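Local coordinates for sterol regulatory element-binding protein cleavage-activating protein (PDB 4YHC) that escorts the transcription factor precursor sre1 for processing when sterol or oxygen is low, here represented by its cytoplasmic WD40 domain, at residues T267-S275 with V356-I364; Y303-I314 with L334-N345. The protein carries 9 engineered substitutions. All blocks are in the same frame, centred on the assembly; numbering follows the deposited sequence.

Contact 1. Residues T267-S275 with V356-I364; sequences TFSVGVSNS and VMSSDGLYI
Asp360 sets its CB against the carbonyl O of Val272, 3.1 Å away, and turns its flat carboxylate back over its own turn. From 53° above the carboxylate plane comes Leu362 N, giving Asp360 OD1 an Asx-turn bond of 3.1 Å; at the rim Ser358 OG meets the same OD1 nearly along the C-O bond. The other oxygen, OD2, faces the 267-275 strand and shares a water with Asn274 N. With CG between the backbone N and the carbonyl carbon (chi1 63°), the carboxylate can serve both its own loop and the strand. Leu362 N and Ser358 OG would probably lose their shared acceptor to an alanine here, and the Asn274 water its anchor.

In the propeller this is a blade-to-blade seam near the central axis: strand 269-278, innermost in its blade, faces the type I turn from Ser358 to Gly361 that joins the first two strands of the next. No direct hydrogen bond joins the segments; Gly361 O accepts from Ser288 OG on strand 281-292. A second water accepts from Val272 N at 3.0 Å and donates to Ser359 O, while Ser359 OG turns to Asp446 on the following blade. The backbones come close at Gly271, whose CA lies 4.4 Å from that of Gly361; a CB on Gly271 would collide with Gly361 N and Ser359 O. On one flank Met357, extended beyond CG, brings CE to 3.5 Å from Gly271 N. On the other, Leu362 CG packs on Ser273 CB at 3.7 Å, with Ser273 OG bonded to Ser286 OG in its own sheet.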
loop_
_atom_site.group_PDB
_atom_site.type_symbol
_atom_site.label_atom_id
_atom_site.label_comp_id
_atom_site.label_asym_id
_atom_site.label_seq_id
_atom_site.Cartn_x
_atom_site.Cartn_y
_atom_site.Cartn_z
ATOM N N THR A 267 6.059 -3.518 -10.060
ATOM C CA THR A 267 6.904 -3.218 -8.901
ATOM C C THR A 267 6.892 -1.766 -8.454
ATOM O O THR A 267 7.710 -1.426 -7.619
ATOM C CB THR A 267 8.359 -3.599 -9.183
ATOM O OG1 THR A 267 8.855 -2.761 -10.274
ATOM C CG2 THR A 267 8.410 -5.119 -9.615
ATOM N N PHE A 268 5.999 -0.959 -9.013
ATOM C CA PHE A 268 5.967 0.459 -8.861
ATOM C C PHE A 268 4.987 0.931 -7.746
ATOM O O PHE A 268 3.844 0.513 -7.713
ATOM C CB PHE A 268 5.545 1.068 -10.199
ATOM C CG PHE A 268 5.527 2.593 -10.232
ATOM C CD1 PHE A 268 6.674 3.321 -10.455
ATOM C CD2 PHE A 268 4.352 3.290 -10.134
ATOM C CE1 PHE A 268 6.662 4.698 -10.532
ATOM C CE2 PHE A 268 4.313 4.673 -10.152
ATOM C CZ PHE A 268 5.473 5.390 -10.353
ATOM N N SER A 269 5.418 1.830 -6.890
ATOM C CA SER A 269 4.481 2.484 -5.977
ATOM C C SER A 269 4.865 3.943 -5.800
ATOM O O SER A 269 5.976 4.387 -6.243
ATOM C CB SER A 269 4.380 1.731 -4.650
ATOM O OG SER A 269 5.614 1.739 -4.052
ATOM N N VAL A 270 3.938 4.700 -5.186
ATOM C CA VAL A 270 4.128 6.137 -5.012
ATOM C C VAL A 270 3.787 6.535 -3.620
ATOM O O VAL A 270 2.815 6.066 -3.092
ATOM C CB VAL A 270 3.238 6.951 -5.963
ATOM C CG1 VAL A 270 3.449 8.491 -5.822
ATOM C CG2 VAL A 270 3.445 6.479 -7.370
ATOM N N GLY A 271 4.532 7.416 -3.026
ATOM C CA GLY A 271 3.989 8.094 -1.802
ATOM C C GLY A 271 4.151 9.597 -1.971
ATOM O O GLY A 271 5.086 10.041 -2.665
ATOM N N VAL A 272 3.246 10.374 -1.391
ATOM C CA VAL A 272 3.348 11.832 -1.354
ATOM C C VAL A 272 3.223 12.363 0.101
ATOM O O VAL A 272 2.577 11.742 0.992
ATOM C CB VAL A 272 2.324 12.504 -2.288
ATOM C CG1 VAL A 272 2.492 12.083 -3.753
ATOM C CG2 VAL A 272 0.913 12.161 -1.844
ATOM N N SER A 273 3.887 13.484 0.368
ATOM C CA SER A 273 3.998 14.009 1.702
ATOM C C SER A 273 3.187 15.258 1.963
ATOM O O SER A 273 2.948 16.061 1.073
ATOM C CB SER A 273 5.451 14.206 2.098
ATOM O OG SER A 273 5.997 15.371 1.486
ATOM N N ASN A 274 2.693 15.378 3.203
ATOM C CA ASN A 274 2.026 16.608 3.643
ATOM C C ASN A 274 0.888 17.012 2.751
ATOM O O ASN A 274 0.836 18.157 2.370
ATOM C CB ASN A 274 3.044 17.738 3.761
ATOM C CG ASN A 274 4.012 17.495 4.900
ATOM O OD1 ASN A 274 3.674 16.789 5.869
ATOM N ND2 ASN A 274 5.215 18.005 4.776
ATOM N N SER A 275 0.029 16.057 2.396
ATOM C CA SER A 275 -1.053 16.273 1.467
ATOM C C SER A 275 -2.007 17.354 2.134
ATOM O O SER A 275 -2.246 17.304 3.332
ATOM C CB SER A 275 -1.789 14.977 1.267
ATOM O OG SER A 275 -1.024 14.188 0.380
ATOM N N VAL A 356 11.604 -0.792 2.175
ATOM C CA VAL A 356 10.285 -0.318 1.944
ATOM C C VAL A 356 10.185 1.135 2.433
ATOM O O VAL A 356 10.773 1.517 3.440
ATOM C CB VAL A 356 9.249 -1.208 2.619
ATOM C CG1 VAL A 356 9.570 -1.466 4.105
ATOM C CG2 VAL A 356 7.818 -0.684 2.476
ATOM N N MET A 357 9.482 1.960 1.687
ATOM C CA MET A 357 9.271 3.355 2.124
ATOM C C MET A 357 8.003 3.552 2.946
ATOM O O MET A 357 7.013 2.823 2.793
ATOM C CB MET A 357 9.314 4.318 0.964
ATOM C CG MET A 357 8.180 4.250 -0.029
ATOM S SD MET A 357 8.513 5.399 -1.416
ATOM C CE MET A 357 7.088 5.149 -2.354
ATOM N N SER A 358 8.037 4.548 3.779
ATOM C CA SER A 358 6.876 4.945 4.534
ATOM C C SER A 358 5.738 5.417 3.649
ATOM O O SER A 358 5.942 5.710 2.450
ATOM C CB SER A 358 7.269 6.028 5.524
ATOM O OG SER A 358 7.680 7.179 4.843
ATOM N N SER A 359 4.517 5.521 4.223
ATOM C CA SER A 359 3.361 5.756 3.350
ATOM C C SER A 359 3.365 7.124 2.666
ATOM O O SER A 359 2.723 7.302 1.614
ATOM C CB SER A 359 2.058 5.585 4.165
ATOM O OG SER A 359 2.166 6.405 5.303
ATOM N N ASP A 360 4.071 8.108 3.225
ATOM C CA ASP A 360 4.236 9.390 2.525
ATOM C C ASP A 360 5.538 9.519 1.675
ATOM O O ASP A 360 5.779 10.545 1.126
ATOM C CB ASP A 360 4.124 10.604 3.458
ATOM C CG ASP A 360 5.184 10.637 4.470
ATOM O OD1 ASP A 360 6.053 9.731 4.419
ATOM O OD2 ASP A 360 5.205 11.569 5.294
ATOM N N GLY A 361 6.292 8.458 1.544
ATOM C CA GLY A 361 7.529 8.451 0.800
ATOM C C GLY A 361 8.710 9.185 1.432
ATOM O O GLY A 361 9.733 9.407 0.788
ATOM N N LEU A 362 8.563 9.666 2.646
ATOM C CA LEU A 362 9.620 10.463 3.241
ATOM C C LEU A 362 10.789 9.654 3.857
ATOM O O LEU A 362 11.899 10.185 3.977
ATOM C CB LEU A 362 9.075 11.407 4.342
ATOM C CG LEU A 362 8.312 12.619 3.824
ATOM C CD1 LEU A 362 7.885 13.496 5.017
ATOM C CD2 LEU A 362 9.196 13.421 2.888
ATOM N N TYR A 363 10.527 8.429 4.299
ATOM C CA TYR A 363 11.559 7.581 4.858
ATOM C C TYR A 363 11.622 6.224 4.134
ATOM O O TYR A 363 10.551 5.628 3.722
ATOM C CB TYR A 363 11.251 7.311 6.295
ATOM C CG TYR A 363 11.253 8.505 7.197
ATOM C CD1 TYR A 363 12.430 8.968 7.758
ATOM C CD2 TYR A 363 10.092 9.177 7.492
ATOM C CE1 TYR A 363 12.490 10.097 8.535
ATOM C CE2 TYR A 363 10.135 10.321 8.296
ATOM C CZ TYR A 363 11.339 10.760 8.809
ATOM O OH TYR A 363 11.408 11.823 9.627
ATOM N N ILE A 364 12.847 5.733 3.962
ATOM C CA ILE A 364 13.059 4.353 3.537
ATOM C C ILE A 364 13.623 3.567 4.729
ATOM O O ILE A 364 14.531 4.036 5.410
ATOM C CB ILE A 364 14.059 4.244 2.379
ATOM C CG1 ILE A 364 13.739 5.221 1.289
ATOM C CG2 ILE A 364 14.145 2.796 1.844
ATOM C CD1 ILE A 364 14.874 5.422 0.353
HETATM O O HOH W 1 1.217 8.672 -0.051
HETATM O O HOH W 2 3.437 13.358 5.312
#

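Contact 2. Residues Y303-I314 with L334-N345; sequences YYGNESNESYII and LASLTFDELQEN. Engineered in segment 303-314: Ser308 (natural residue Cys). Engineered in segment 334-345: Ser336 (natural residue Cys).
Tyr303 and Asn345 form a hydrogen-bonded antiparallel pair: Tyr303 N reaches Asn345 O at 2.8 Å (169° at the hydrogen), and Asn345 N returns a bond to Tyr303 O. Gly305 N to Gln343 O, 3.1 Å, carries the ladder past the end of the strand. Beyond the loop the chain pairs again, now parallel, where Leu337 N meets Tyr312 O at 2.9 Å, almost straight on. A water bridges Tyr304 OH and Glu344 OE2.

On the parallel pair, Tyr312 holds CG between its backbone N and carbonyl carbon (chi1 62°), which brings the ring alongside Ser336. That engineered residue lays its CA over one ring face in a CH-pi contact, 4.1 Å from the centroid, while Leu334 CB and Ile314 CG1 sit at the ring's edge. Between the two ladders Ile313 and Leu342 meet tip to tip, CD1 to CD2 at a tight 3.3 Å. Ile313 CG2 also touches Phe339 CE1 (3.8 Å), and that ring stacks on His256 of the preceding blade. Asn306 OD1, pressed between Gln343 CG and Leu337 CD1, is buried with no polar partner. Main-chain bonds thus fix the register at both ends of this outer part of the blade, leaving mostly apolar side chains to join them.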
loop_
_atom_site.group_PDB
_atom_site.type_symbol
_atom_site.label_atom_id
_atom_site.label_comp_id
_atom_site.label_asym_id
_atom_site.label_seq_id
_atom_site.Cartn_x
_atom_site.Cartn_y
_atom_site.Cartn_z
ATOM N N TYR A 303 13.013 10.500 -5.237
ATOM C CA TYR A 303 12.394 11.516 -4.392
ATOM C C TYR A 303 12.465 12.876 -5.091
ATOM O O TYR A 303 13.583 13.348 -5.515
ATOM C CB TYR A 303 13.131 11.580 -3.051
ATOM C CG TYR A 303 12.680 12.709 -2.163
ATOM C CD1 TYR A 303 11.519 12.583 -1.355
ATOM C CD2 TYR A 303 13.394 13.897 -2.098
ATOM C CE1 TYR A 303 11.100 13.634 -0.529
ATOM C CE2 TYR A 303 13.006 14.935 -1.272
ATOM C CZ TYR A 303 11.861 14.780 -0.476
ATOM O OH TYR A 303 11.465 15.825 0.306
ATOM N N TYR A 304 11.307 13.511 -5.234
ATOM C CA TYR A 304 11.206 14.824 -5.856
ATOM C C TYR A 304 10.712 15.859 -4.855
ATOM O O TYR A 304 9.685 15.662 -4.212
ATOM C CB TYR A 304 10.238 14.793 -7.039
ATOM C CG TYR A 304 10.513 13.730 -8.074
ATOM C CD1 TYR A 304 9.958 12.466 -7.960
ATOM C CD2 TYR A 304 11.312 13.996 -9.175
ATOM C CE1 TYR A 304 10.199 11.494 -8.908
ATOM C CE2 TYR A 304 11.560 13.029 -10.129
ATOM C CZ TYR A 304 11.000 11.780 -9.989
ATOM O OH TYR A 304 11.239 10.813 -10.932
ATOM N N GLY A 305 11.435 16.964 -4.733
ATOM C CA GLY A 305 10.980 18.062 -3.901
ATOM C C GLY A 305 12.038 18.744 -3.061
ATOM O O GLY A 305 13.073 18.164 -2.742
ATOM N N ASN A 306 11.760 19.991 -2.697
ATOM C CA ASN A 306 12.613 20.744 -1.790
ATOM C C ASN A 306 12.160 20.528 -0.352
ATOM O O ASN A 306 12.799 20.996 0.586
ATOM C CB ASN A 306 12.583 22.233 -2.135
ATOM C CG ASN A 306 12.796 22.493 -3.611
ATOM O OD1 ASN A 306 12.717 21.581 -4.432
ATOM N ND2 ASN A 306 13.071 23.745 -3.958
ATOM N N GLU A 307 11.047 19.812 -0.199
ATOM C CA GLU A 307 10.511 19.439 1.111
ATOM C C GLU A 307 9.599 20.500 1.729
ATOM O O GLU A 307 9.505 21.623 1.233
ATOM C CB GLU A 307 11.637 19.066 2.079
ATOM C CG GLU A 307 11.168 18.696 3.479
ATOM C CD GLU A 307 10.061 17.658 3.479
ATOM O OE1 GLU A 307 9.603 17.281 4.577
ATOM O OE2 GLU A 307 9.648 17.217 2.387
ATOM N N SER A 308 8.933 20.115 2.816
ATOM C CA SER A 308 7.964 20.956 3.516
ATOM C C SER A 308 8.411 22.408 3.673
ATOM O O SER A 308 8.238 23.223 2.767
ATOM C CB SER A 308 7.641 20.347 4.887
ATOM O OG SER A 308 7.134 21.314 5.790
ATOM N N ASN A 309 8.968 22.732 4.834
ATOM C CA ASN A 309 9.442 24.083 5.081
ATOM C C ASN A 309 10.283 24.573 3.911
ATOM O O ASN A 309 11.508 24.447 3.917
ATOM C CB ASN A 309 10.249 24.144 6.376
ATOM C CG ASN A 309 10.824 25.520 6.637
ATOM O OD1 ASN A 309 10.561 26.466 5.895
ATOM N ND2 ASN A 309 11.615 25.640 7.696
ATOM N N GLU A 310 9.616 25.123 2.904
ATOM C CA GLU A 310 10.292 25.584 1.700
ATOM C C GLU A 310 9.290 25.861 0.592
ATOM O O GLU A 310 9.067 27.009 0.213
ATOM C CB GLU A 310 11.296 24.533 1.222
ATOM C CG GLU A 310 12.745 24.851 1.546
ATOM C CD GLU A 310 13.602 23.605 1.662
ATOM O OE1 GLU A 310 13.491 22.901 2.687
ATOM O OE2 GLU A 310 14.384 23.327 0.731
ATOM N N SER A 311 8.690 24.796 0.071
ATOM C CA SER A 311 7.794 24.906 -1.066
ATOM C C SER A 311 6.841 23.720 -1.151
ATOM O O SER A 311 6.862 22.835 -0.300
ATOM C CB SER A 311 8.609 24.989 -2.352
ATOM O OG SER A 311 9.573 23.952 -2.390
ATOM N N TYR A 312 6.010 23.714 -2.187
ATOM C CA TYR A 312 5.079 22.620 -2.415
ATOM C C TYR A 312 4.808 22.476 -3.863
ATOM O O TYR A 312 5.140 23.333 -4.649
ATOM C CB TYR A 312 3.743 22.903 -1.688
ATOM C CG TYR A 312 3.026 24.122 -2.149
ATOM C CD1 TYR A 312 2.115 24.074 -3.176
ATOM C CD2 TYR A 312 3.243 25.357 -1.512
ATOM C CE1 TYR A 312 1.440 25.207 -3.602
ATOM C CE2 TYR A 312 2.552 26.497 -1.904
ATOM C CZ TYR A 312 1.678 26.424 -2.939
ATOM O OH TYR A 312 1.023 27.544 -3.331
ATOM N N ILE A 313 4.111 21.420 -4.204
ATOM C CA ILE A 313 3.788 21.081 -5.556
ATOM C C ILE A 313 2.337 20.939 -5.602
ATOM O O ILE A 313 1.749 20.260 -4.699
ATOM C CB ILE A 313 4.433 19.692 -5.789
ATOM C CG1 ILE A 313 5.942 19.787 -5.629
ATOM C CG2 ILE A 313 4.056 19.041 -7.087
ATOM C CD1 ILE A 313 6.586 18.437 -5.301
ATOM N N ILE A 314 1.714 21.463 -6.654
ATOM C CA ILE A 314 0.341 21.237 -6.905
ATOM C C ILE A 314 0.226 20.024 -7.801
ATOM O O ILE A 314 0.561 20.130 -8.974
ATOM C CB ILE A 314 -0.312 22.462 -7.601
ATOM C CG1 ILE A 314 -0.346 23.655 -6.675
ATOM C CG2 ILE A 314 -1.697 22.131 -8.128
ATOM C CD1 ILE A 314 -0.552 24.974 -7.417
ATOM N N LEU A 334 5.233 30.110 1.467
ATOM C CA LEU A 334 5.883 29.058 0.648
ATOM C C LEU A 334 5.818 29.242 -0.869
ATOM O O LEU A 334 4.842 29.749 -1.424
ATOM C CB LEU A 334 5.274 27.671 0.954
ATOM C CG LEU A 334 5.503 27.025 2.302
ATOM C CD1 LEU A 334 5.167 25.539 2.200
ATOM C CD2 LEU A 334 6.927 27.242 2.772
ATOM N N ALA A 335 6.838 28.712 -1.531
ATOM C CA ALA A 335 6.940 28.752 -2.987
ATOM C C ALA A 335 6.224 27.568 -3.655
ATOM O O ALA A 335 6.465 26.463 -3.315
ATOM C CB ALA A 335 8.399 28.739 -3.365
ATOM N N SER A 336 5.323 27.852 -4.569
ATOM C CA SER A 336 4.731 26.872 -5.469
ATOM C C SER A 336 5.686 26.461 -6.592
ATOM O O SER A 336 6.130 27.301 -7.336
ATOM C CB SER A 336 3.542 27.539 -6.082
ATOM O OG SER A 336 2.744 26.595 -6.695
ATOM N N LEU A 337 6.021 25.188 -6.716
ATOM C CA LEU A 337 6.975 24.741 -7.765
ATOM C C LEU A 337 6.296 24.168 -8.978
ATOM O O LEU A 337 5.269 23.509 -8.858
ATOM C CB LEU A 337 7.825 23.648 -7.235
ATOM C CG LEU A 337 8.687 23.972 -6.053
ATOM C CD1 LEU A 337 9.322 22.687 -5.524
ATOM C CD2 LEU A 337 9.753 25.000 -6.407
ATOM N N THR A 338 6.876 24.413 -10.156
ATOM C CA THR A 338 6.476 23.701 -11.361
ATOM C C THR A 338 7.065 22.312 -11.369
ATOM O O THR A 338 8.050 22.040 -10.674
ATOM C CB THR A 338 6.972 24.405 -12.646
ATOM O OG1 THR A 338 8.404 24.383 -12.644
ATOM C CG2 THR A 338 6.470 25.839 -12.676
ATOM N N PHE A 339 6.480 21.460 -12.192
ATOM C CA PHE A 339 6.933 20.092 -12.314
ATOM C C PHE A 339 8.352 20.083 -12.804
ATOM O O PHE A 339 9.194 19.381 -12.240
ATOM C CB PHE A 339 6.000 19.236 -13.191
ATOM C CG PHE A 339 4.647 18.972 -12.552
ATOM C CD1 PHE A 339 4.553 18.409 -11.298
ATOM C CD2 PHE A 339 3.485 19.294 -13.208
ATOM C CE1 PHE A 339 3.333 18.222 -10.685
ATOM C CE2 PHE A 339 2.267 19.078 -12.618
ATOM C CZ PHE A 339 2.188 18.560 -11.342
ATOM N N ASP A 340 8.672 20.946 -13.757
ATOM C CA ASP A 340 10.054 20.926 -14.327
ATOM C C ASP A 340 11.169 21.389 -13.411
ATOM O O ASP A 340 12.301 20.963 -13.618
ATOM C CB ASP A 340 10.138 21.649 -15.665
ATOM C CG ASP A 340 9.106 21.165 -16.646
ATOM O OD1 ASP A 340 8.618 20.012 -16.540
ATOM O OD2 ASP A 340 8.765 21.958 -17.541
ATOM N N GLU A 341 10.873 22.207 -12.396
ATOM C CA GLU A 341 11.901 22.614 -11.435
ATOM C C GLU A 341 11.987 21.788 -10.155
ATOM O O GLU A 341 12.558 22.236 -9.153
ATOM C CB GLU A 341 11.752 24.081 -11.076
ATOM C CG GLU A 341 10.530 24.476 -10.293
ATOM C CD GLU A 341 10.085 25.886 -10.632
ATOM O OE1 GLU A 341 10.764 26.552 -11.441
ATOM O OE2 GLU A 341 9.060 26.346 -10.105
ATOM N N LEU A 342 11.414 20.585 -10.182
ATOM C CA LEU A 342 11.558 19.648 -9.059
ATOM C C LEU A 342 12.959 19.071 -9.019
ATOM O O LEU A 342 13.466 18.686 -10.044
ATOM C CB LEU A 342 10.571 18.495 -9.248
ATOM C CG LEU A 342 9.158 18.910 -8.810
ATOM C CD1 LEU A 342 8.138 17.915 -9.327
ATOM C CD2 LEU A 342 9.150 19.063 -7.292
ATOM N N GLN A 343 13.552 18.979 -7.839
ATOM C CA GLN A 343 14.846 18.285 -7.702
ATOM C C GLN A 343 14.649 16.777 -7.415
ATOM O O GLN A 343 13.840 16.411 -6.612
ATOM C CB GLN A 343 15.648 18.925 -6.572
ATOM C CG GLN A 343 15.352 20.409 -6.420
ATOM C CD GLN A 343 16.580 21.229 -6.108
ATOM O OE1 GLN A 343 17.215 21.771 -7.011
ATOM N NE2 GLN A 343 16.929 21.319 -4.831
ATOM N N GLU A 344 15.431 15.939 -8.061
ATOM C CA GLU A 344 15.290 14.508 -8.072
ATOM C C GLU A 344 16.496 13.904 -7.382
ATOM O O GLU A 344 17.628 14.239 -7.710
ATOM C CB GLU A 344 15.225 14.011 -9.484
ATOM C CG GLU A 344 15.861 12.653 -9.722
ATOM C CD GLU A 344 16.047 12.360 -11.206
ATOM O OE1 GLU A 344 17.173 11.973 -11.650
ATOM O OE2 GLU A 344 15.054 12.513 -11.938
ATOM N N ASN A 345 16.237 13.073 -6.384
ATOM C CA ASN A 345 17.266 12.446 -5.593
ATOM C C ASN A 345 16.973 10.940 -5.662
ATOM O O ASN A 345 15.826 10.553 -5.530
ATOM C CB ASN A 345 17.212 12.958 -4.171
ATOM C CG ASN A 345 17.713 14.400 -4.052
ATOM O OD1 ASN A 345 18.897 14.691 -4.316
ATOM N ND2 ASN A 345 16.823 15.312 -3.648
HETATM O O HOH W 3 12.606 11.722 -13.045
#

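Overall arrangement
Contact 2 lies within one propeller blade; contact 1 joins the inner strand of that blade to the next one. The centre of contact 1 is about 9 Å from the centre of the chain, that of contact 2 about 24 Å, and the two contact centres are about 15 Å apart. Strand 281-292 runs between them, its Ser286 touching both Ser273 and Tyr303. They also meet directly: Leu362 CD2 packs 3.9 Å from Tyr303 CE1, and Asn274 ND2 lies 3.4 Å from CB of the engineered, poorly ordered Ser308. From contact 2 the chain runs through strand 344-349 straight into strand 354-357 of the next blade. Both fall within the region that, by similarity, interacts with sre1.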